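Local atomic coordinates of hypothetical protein Cgl1923 (Corynebacterium glutamicum ATCC 13032, PDB entry 2P90), a protein that is of unknown function but belongs to the PAC2 family of proteasome-related proteins, which suggests, without proving it, a link to proteasome assembly. Residues Asp161-Asp165 / Ser220-Ser224; Pro150-Thr154 / Tyr210-Lys216. One frame throughout, in Å; residues are numbered along the deposited sequence.

Interaction 1 (Asp161-Asp165 / Ser220-Ser224)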
ATOM      1  N   ASP B 161      -1.875  34.583  10.805  1.00 64.75           N
ATOM      2  CA  ASP B 161      -1.528  35.970  11.117  1.00 66.70           C
ATOM      3  C   ASP B 161      -0.145  36.094  11.734  1.00 67.22           C
ATOM      4  O   ASP B 161       0.525  37.083  11.528  1.00 67.86           O
ATOM      5  CB  ASP B 161      -2.585  36.548  12.069  1.00 67.19           C
ATOM      6  CG  ASP B 161      -3.238  35.457  12.951  1.00 69.73           C
ATOM      7  OD1 ASP B 161      -4.291  34.886  12.547  1.00 69.56           O
ATOM      8  OD2 ASP B 161      -2.677  35.145  14.033  1.00 72.64           O
ATOM      9  N   ARG B 162       0.288  35.074  12.469  1.00 68.08           N
ATOM     10  CA  ARG B 162       1.581  35.091  13.160  1.00 68.58           C
ATOM     11  C   ARG B 162       2.776  34.926  12.225  1.00 69.52           C
ATOM     12  O   ARG B 162       3.922  34.988  12.671  1.00 69.50           O
ATOM     13  CB  ARG B 162       1.628  34.002  14.236  1.00 68.27           C
ATOM     14  CG  ARG B 162       0.338  33.840  14.991  1.00 66.46           C
ATOM     15  CD  ARG B 162       0.468  32.768  16.024  1.00 62.87           C
ATOM     16  NE  ARG B 162      -0.753  32.655  16.804  1.00 59.69           N
ATOM     17  CZ  ARG B 162      -0.810  32.080  17.993  1.00 59.80           C
ATOM     18  NH1 ARG B 162       0.291  31.570  18.530  1.00 58.50           N
ATOM     19  NH2 ARG B 162      -1.959  32.009  18.647  1.00 60.75           N
ATOM     20  N   LEU B 163       2.512  34.698  10.943  1.00 70.78           N
ATOM     21  CA  LEU B 163       3.583  34.622   9.960  1.00 72.36           C
ATOM     22  C   LEU B 163       3.609  35.839   9.039  1.00 74.07           C
ATOM     23  O   LEU B 163       2.799  35.953   8.118  1.00 74.53           O
ATOM     24  CB  LEU B 163       3.515  33.331   9.143  1.00 72.09           C
ATOM     25  CG  LEU B 163       4.757  33.156   8.269  1.00 70.69           C
ATOM     26  CD1 LEU B 163       5.964  32.922   9.151  1.00 69.65           C
ATOM     27  CD2 LEU B 163       4.586  32.072   7.237  1.00 67.78           C
ATOM     28  N   LYS B 164       4.578  36.721   9.298  1.00 76.22           N
ATOM     29  CA  LYS B 164       4.748  38.008   8.619  1.00 78.03           C
ATOM     30  C   LYS B 164       5.012  37.853   7.114  1.00 78.82           C
ATOM     31  O   LYS B 164       4.295  38.413   6.284  1.00 78.71           O
ATOM     32  CB  LYS B 164       5.892  38.776   9.302  1.00 78.37           C
ATOM     33  CG  LYS B 164       5.956  40.274   9.037  1.00 80.28           C
ATOM     34  CD  LYS B 164       5.088  41.085  10.027  1.00 82.81           C
ATOM     35  CE  LYS B 164       5.542  42.556  10.111  1.00 82.70           C
ATOM     36  NZ  LYS B 164       5.570  43.222   8.776  1.00 81.84           N
ATOM     37  N   ASP B 165       6.037  37.089   6.761  1.00 80.06           N
ATOM     38  CA  ASP B 165       6.351  36.874   5.358  1.00 81.29           C
ATOM     39  C   ASP B 165       5.773  35.561   4.826  1.00 81.99           C
ATOM     40  O   ASP B 165       6.202  34.466   5.208  1.00 82.19           O
ATOM     41  CB  ASP B 165       7.857  36.933   5.120  1.00 81.74           C
ATOM     42  CG  ASP B 165       8.219  36.731   3.661  1.00 82.85           C
ATOM     43  OD1 ASP B 165       7.515  37.286   2.780  1.00 84.24           O
ATOM     44  OD2 ASP B 165       9.202  36.008   3.396  1.00 83.97           O
ATOM     45  N   SER B 220      10.355  30.402   9.211  1.00 50.85           N
ATOM     46  CA  SER B 220       8.927  30.698   9.370  1.00 51.09           C
ATOM     47  C   SER B 220       8.431  30.271  10.759  1.00 51.42           C
ATOM     48  O   SER B 220       7.609  30.944  11.377  1.00 51.37           O
ATOM     49  CB  SER B 220       8.096  30.038   8.278  1.00 50.45           C
ATOM     50  OG  SER B 220       8.608  30.376   7.010  1.00 50.30           O
ATOM     51  N   ILE B 221       8.953  29.147  11.228  1.00 51.66           N
ATOM     52  CA  ILE B 221       8.676  28.629  12.556  1.00 51.97           C
ATOM     53  C   ILE B 221       9.319  29.495  13.639  1.00 52.15           C
ATOM     54  O   ILE B 221       8.651  29.865  14.603  1.00 52.38           O
ATOM     55  CB  ILE B 221       9.192  27.180  12.667  1.00 51.74           C
ATOM     56  CG1 ILE B 221       8.297  26.236  11.870  1.00 51.49           C
ATOM     57  CG2 ILE B 221       9.283  26.734  14.117  1.00 52.76           C
ATOM     58  CD1 ILE B 221       9.021  24.982  11.508  1.00 52.13           C
ATOM     59  N   ALA B 222      10.609  29.803  13.494  1.00 52.51           N
ATOM     60  CA  ALA B 222      11.288  30.712  14.429  1.00 53.56           C
ATOM     61  C   ALA B 222      10.514  32.034  14.588  1.00 54.47           C
ATOM     62  O   ALA B 222      10.307  32.502  15.706  1.00 54.49           O
ATOM     63  CB  ALA B 222      12.730  30.948  14.012  1.00 52.93           C
ATOM     64  N   ASP B 223      10.026  32.562  13.462  1.00 56.01           N
ATOM     65  CA  ASP B 223       9.280  33.823  13.373  1.00 57.58           C
ATOM     66  C   ASP B 223       7.961  33.763  14.133  1.00 57.79           C
ATOM     67  O   ASP B 223       7.695  34.608  14.970  1.00 58.13           O
ATOM     68  CB  ASP B 223       9.092  34.199  11.873  1.00 57.95           C
ATOM     69  CG  ASP B 223       8.105  35.368  11.626  1.00 62.54           C
ATOM     70  OD1 ASP B 223       7.847  36.202  12.544  1.00 66.93           O
ATOM     71  OD2 ASP B 223       7.599  35.481  10.466  1.00 65.16           O
ATOM     72  N   SER B 224       7.140  32.751  13.859  1.00 58.40           N
ATOM     73  CA  SER B 224       5.765  32.714  14.369  1.00 58.02           C
ATOM     74  C   SER B 224       5.610  32.052  15.741  1.00 58.15           C
ATOM     75  O   SER B 224       4.556  32.134  16.362  1.00 58.37           O
ATOM     76  CB  SER B 224       4.859  32.035  13.346  1.00 58.51           C
ATOM     77  OG  SER B 224       5.550  31.014  12.663  1.00 57.80           O
TER
HETATM   78  O   HOH W   1       2.695  29.797  17.444  1.00 55.63           O

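Interaction 2 (Pro150-Thr154 / Tyr210-Lys216)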
ATOM      1  N   PRO B 150      13.995  33.988  -4.201  1.00 48.33           N
ATOM      2  CA  PRO B 150      13.800  33.545  -2.799  1.00 48.31           C
ATOM      3  C   PRO B 150      12.713  32.465  -2.675  1.00 48.75           C
ATOM      4  O   PRO B 150      11.762  32.443  -3.473  1.00 48.42           O
ATOM      5  CB  PRO B 150      13.375  34.821  -2.060  1.00 47.97           C
ATOM      6  CG  PRO B 150      13.842  35.982  -2.934  1.00 47.92           C
ATOM      7  CD  PRO B 150      13.893  35.461  -4.358  1.00 48.19           C
ATOM      8  N   THR B 151      12.888  31.565  -1.696  1.00 49.05           N
ATOM      9  CA  THR B 151      11.907  30.510  -1.387  1.00 48.90           C
ATOM     10  C   THR B 151      10.670  31.034  -0.643  1.00 49.05           C
ATOM     11  O   THR B 151      10.758  31.618   0.438  1.00 48.82           O
ATOM     12  CB  THR B 151      12.552  29.316  -0.636  1.00 49.09           C
ATOM     13  OG1 THR B 151      13.536  28.705  -1.474  1.00 48.54           O
ATOM     14  CG2 THR B 151      11.514  28.259  -0.299  1.00 49.17           C
ATOM     15  N   VAL B 152       9.513  30.812  -1.245  1.00 49.11           N
ATOM     16  CA  VAL B 152       8.265  31.268  -0.677  1.00 49.96           C
ATOM     17  C   VAL B 152       7.586  30.195   0.207  1.00 50.60           C
ATOM     18  O   VAL B 152       7.735  28.986  -0.027  1.00 50.78           O
ATOM     19  CB  VAL B 152       7.323  31.704  -1.799  1.00 49.88           C
ATOM     20  CG1 VAL B 152       5.882  31.803  -1.300  1.00 49.98           C
ATOM     21  CG2 VAL B 152       7.817  33.029  -2.386  1.00 50.18           C
ATOM     22  N   VAL B 153       6.875  30.670   1.227  1.00 50.38           N
ATOM     23  CA  VAL B 153       6.032  29.861   2.083  1.00 50.57           C
ATOM     24  C   VAL B 153       4.608  30.440   2.087  1.00 50.25           C
ATOM     25  O   VAL B 153       4.401  31.633   2.318  1.00 49.49           O
ATOM     26  CB  VAL B 153       6.604  29.788   3.528  1.00 51.01           C
ATOM     27  CG1 VAL B 153       5.531  29.327   4.546  1.00 52.87           C
ATOM     28  CG2 VAL B 153       7.754  28.835   3.575  1.00 51.05           C
ATOM     29  N   THR B 154       3.629  29.588   1.816  1.00 49.91           N
ATOM     30  CA  THR B 154       2.229  29.995   1.946  1.00 49.67           C
ATOM     31  C   THR B 154       1.603  29.341   3.184  1.00 48.86           C
ATOM     32  O   THR B 154       2.096  28.328   3.663  1.00 49.06           O
ATOM     33  CB  THR B 154       1.417  29.703   0.672  1.00 49.21           C
ATOM     34  OG1 THR B 154       1.601  28.353   0.305  1.00 50.24           O
ATOM     35  CG2 THR B 154       1.890  30.567  -0.479  1.00 50.78           C
ATOM     36  N   TYR B 210      16.839  20.193  -1.189  1.00 45.49           N
ATOM     37  CA  TYR B 210      16.858  21.625  -1.490  1.00 43.67           C
ATOM     38  C   TYR B 210      16.840  22.417  -0.162  1.00 42.34           C
ATOM     39  O   TYR B 210      15.792  22.855   0.303  1.00 41.08           O
ATOM     40  CB  TYR B 210      15.699  22.005  -2.432  1.00 43.01           C
ATOM     41  CG  TYR B 210      15.862  23.356  -3.065  1.00 42.49           C
ATOM     42  CD1 TYR B 210      16.798  23.570  -4.079  1.00 45.25           C
ATOM     43  CD2 TYR B 210      15.088  24.429  -2.647  1.00 41.59           C
ATOM     44  CE1 TYR B 210      16.941  24.835  -4.662  1.00 44.77           C
ATOM     45  CE2 TYR B 210      15.220  25.665  -3.191  1.00 41.84           C
ATOM     46  CZ  TYR B 210      16.149  25.877  -4.196  1.00 43.87           C
ATOM     47  OH  TYR B 210      16.251  27.125  -4.738  1.00 43.55           O
ATOM     48  N   PRO B 211      18.014  22.546   0.476  1.00 42.84           N
ATOM     49  CA  PRO B 211      18.127  23.205   1.809  1.00 43.14           C
ATOM     50  C   PRO B 211      17.569  24.601   1.965  1.00 43.30           C
ATOM     51  O   PRO B 211      17.208  24.972   3.080  1.00 45.21           O
ATOM     52  CB  PRO B 211      19.632  23.184   2.102  1.00 43.06           C
ATOM     53  CG  PRO B 211      20.174  22.065   1.260  1.00 42.73           C
ATOM     54  CD  PRO B 211      19.315  22.004   0.022  1.00 42.61           C
ATOM     55  N   ALA B 212      17.496  25.394   0.903  1.00 43.33           N
ATOM     56  CA  ALA B 212      16.883  26.736   1.024  1.00 42.95           C
ATOM     57  C   ALA B 212      15.419  26.633   1.547  1.00 42.91           C
ATOM     58  O   ALA B 212      14.920  27.515   2.268  1.00 43.20           O
ATOM     59  CB  ALA B 212      16.958  27.500  -0.313  1.00 41.80           C
ATOM     60  N   ALA B 213      14.751  25.527   1.213  1.00 43.03           N
ATOM     61  CA  ALA B 213      13.363  25.299   1.629  1.00 42.16           C
ATOM     62  C   ALA B 213      13.280  24.875   3.104  1.00 41.95           C
ATOM     63  O   ALA B 213      12.426  25.347   3.836  1.00 42.61           O
ATOM     64  CB  ALA B 213      12.725  24.304   0.730  1.00 41.33           C
ATOM     65  N   THR B 214      14.178  24.007   3.540  1.00 42.30           N
ATOM     66  CA  THR B 214      14.296  23.651   4.949  1.00 43.42           C
ATOM     67  C   THR B 214      14.473  24.929   5.759  1.00 44.73           C
ATOM     68  O   THR B 214      13.667  25.212   6.651  1.00 44.49           O
ATOM     69  CB  THR B 214      15.484  22.710   5.173  1.00 43.55           C
ATOM     70  OG1 THR B 214      15.396  21.626   4.239  1.00 43.98           O
ATOM     71  CG2 THR B 214      15.552  22.174   6.632  1.00 41.71           C
ATOM     72  N   LEU B 215      15.494  25.714   5.389  1.00 46.34           N
ATOM     73  CA  LEU B 215      15.777  27.038   5.972  1.00 47.23           C
ATOM     74  C   LEU B 215      14.545  27.925   6.056  1.00 47.38           C
ATOM     75  O   LEU B 215      14.207  28.448   7.120  1.00 47.08           O
ATOM     76  CB  LEU B 215      16.880  27.746   5.156  1.00 47.34           C
ATOM     77  CG  LEU B 215      17.533  29.026   5.704  1.00 47.80           C
ATOM     78  CD1 LEU B 215      18.160  28.866   7.118  1.00 50.52           C
ATOM     79  CD2 LEU B 215      18.601  29.516   4.746  1.00 48.38           C
ATOM     80  N   LYS B 216      13.861  28.069   4.928  1.00 47.79           N
ATOM     81  CA  LYS B 216      12.634  28.835   4.890  1.00 47.75           C
ATOM     82  C   LYS B 216      11.585  28.312   5.880  1.00 47.63           C
ATOM     83  O   LYS B 216      11.012  29.108   6.629  1.00 48.02           O
ATOM     84  CB  LYS B 216      12.081  28.909   3.458  1.00 47.81           C
ATOM     85  CG  LYS B 216      11.029  30.001   3.259  1.00 50.31           C
ATOM     86  CD  LYS B 216      11.549  31.368   3.736  1.00 54.15           C
ATOM     87  CE  LYS B 216      10.424  32.220   4.337  1.00 58.44           C
ATOM     88  NZ  LYS B 216       9.685  33.003   3.306  1.00 61.56           N
TER

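Interaction 1 (Asp161-Asp165 / Ser220-Ser224)
Leu163 lays its CD1 methyl over residues near the C-terminal end of helix 211-225, 3.4 Å from Ser220 O, 3.7 Å from Ser220 CB and 3.3 Å from Asp223 OD2. Beneath it, that part of the helix is pinned on itself: Ser220 O accepts both Ser224 N at 3.1 Å and Ser224 OG, the latter at a very short 2.4 Å, and the same hydroxyl is also hydrogen-bonded to Tyr197 OH. Just before the leucine, Arg162 O rests against Ser224, 3.2 Å from CB and 3.4 Å from CA in a CH···O contact. Just after it, Lys164 N gives a weak hydrogen bond of 3.5 Å to Asp223 OD2. The guanidinium of Arg162 leads away to a salt bridge with Glu133, while a water, weakly held by Arg162 NH1, donates to Ser224 O. Leu163 also packs on Val153 and Tyr197, so the loop after edge strand 153-157 folds back on a helix that itself lies on the mixed sheet, an alpha/beta layer arrangement.

Interaction 2 (Pro150-Thr154 / Tyr210-Lys216)
Tyr210 leads into helix 211-225, which lies on one face of the mixed sheet of this alpha/beta fold near the outer strand 153-157; the Tyr210 ring edge, through CE2, comes within 3.9 Å of Thr151 OG1. Tyr210 O then accepts Ala213 N at 3.0 Å, drawing the chain into the first turn. Ala212 directs CB to the same threonine hydroxyl, 3.8 Å from OG1, and Ala213 brings its CA within 4.0 Å of Thr151 CG2 while its methyl reaches Val199 and Val201 of strand 194-202. Small residues here let the helix come close: Thr151 and Ala213 are 6.2 Å apart between CA atoms. On the far side of the turn, Thr214 packs on helix 41-52. One turn after Ala212, Lys216 stretches its aliphatic part over residues 151-153, with CG 3.5 Å from Val153 CG2 and 3.3 Å from Thr151 O. Its ammonium forms a salt bridge with Asp165, and NZ adds a weak hydrogen bond to Thr151 O at 3.4 Å.

How the interactions relate
Successive parts of helix 211-225 serve the two contacts, whose centres lie about 13 Å apart: interaction 2 takes its beginning, interaction 1 its end. Their other halves, 150-154 and 161-165, are joined by strand 153-157 and the loop that follows, so one excursion of the chain meets the helix twice. The contacts also touch directly. Lys216 NZ of interaction 2 bridges to Asp165 OD2 of interaction 1 at 3.0 Å, and Val153 of interaction 2 packs against both halves of interaction 1, its CG2 lying 3.9 Å from Ser220 OG and its CG1 4.0 Å from Leu163 CD2. In this example one helix packs at two levels along an edge strand and the loop beyond it, with packing at Val153 and a salt bridge at the more exposed Asp165.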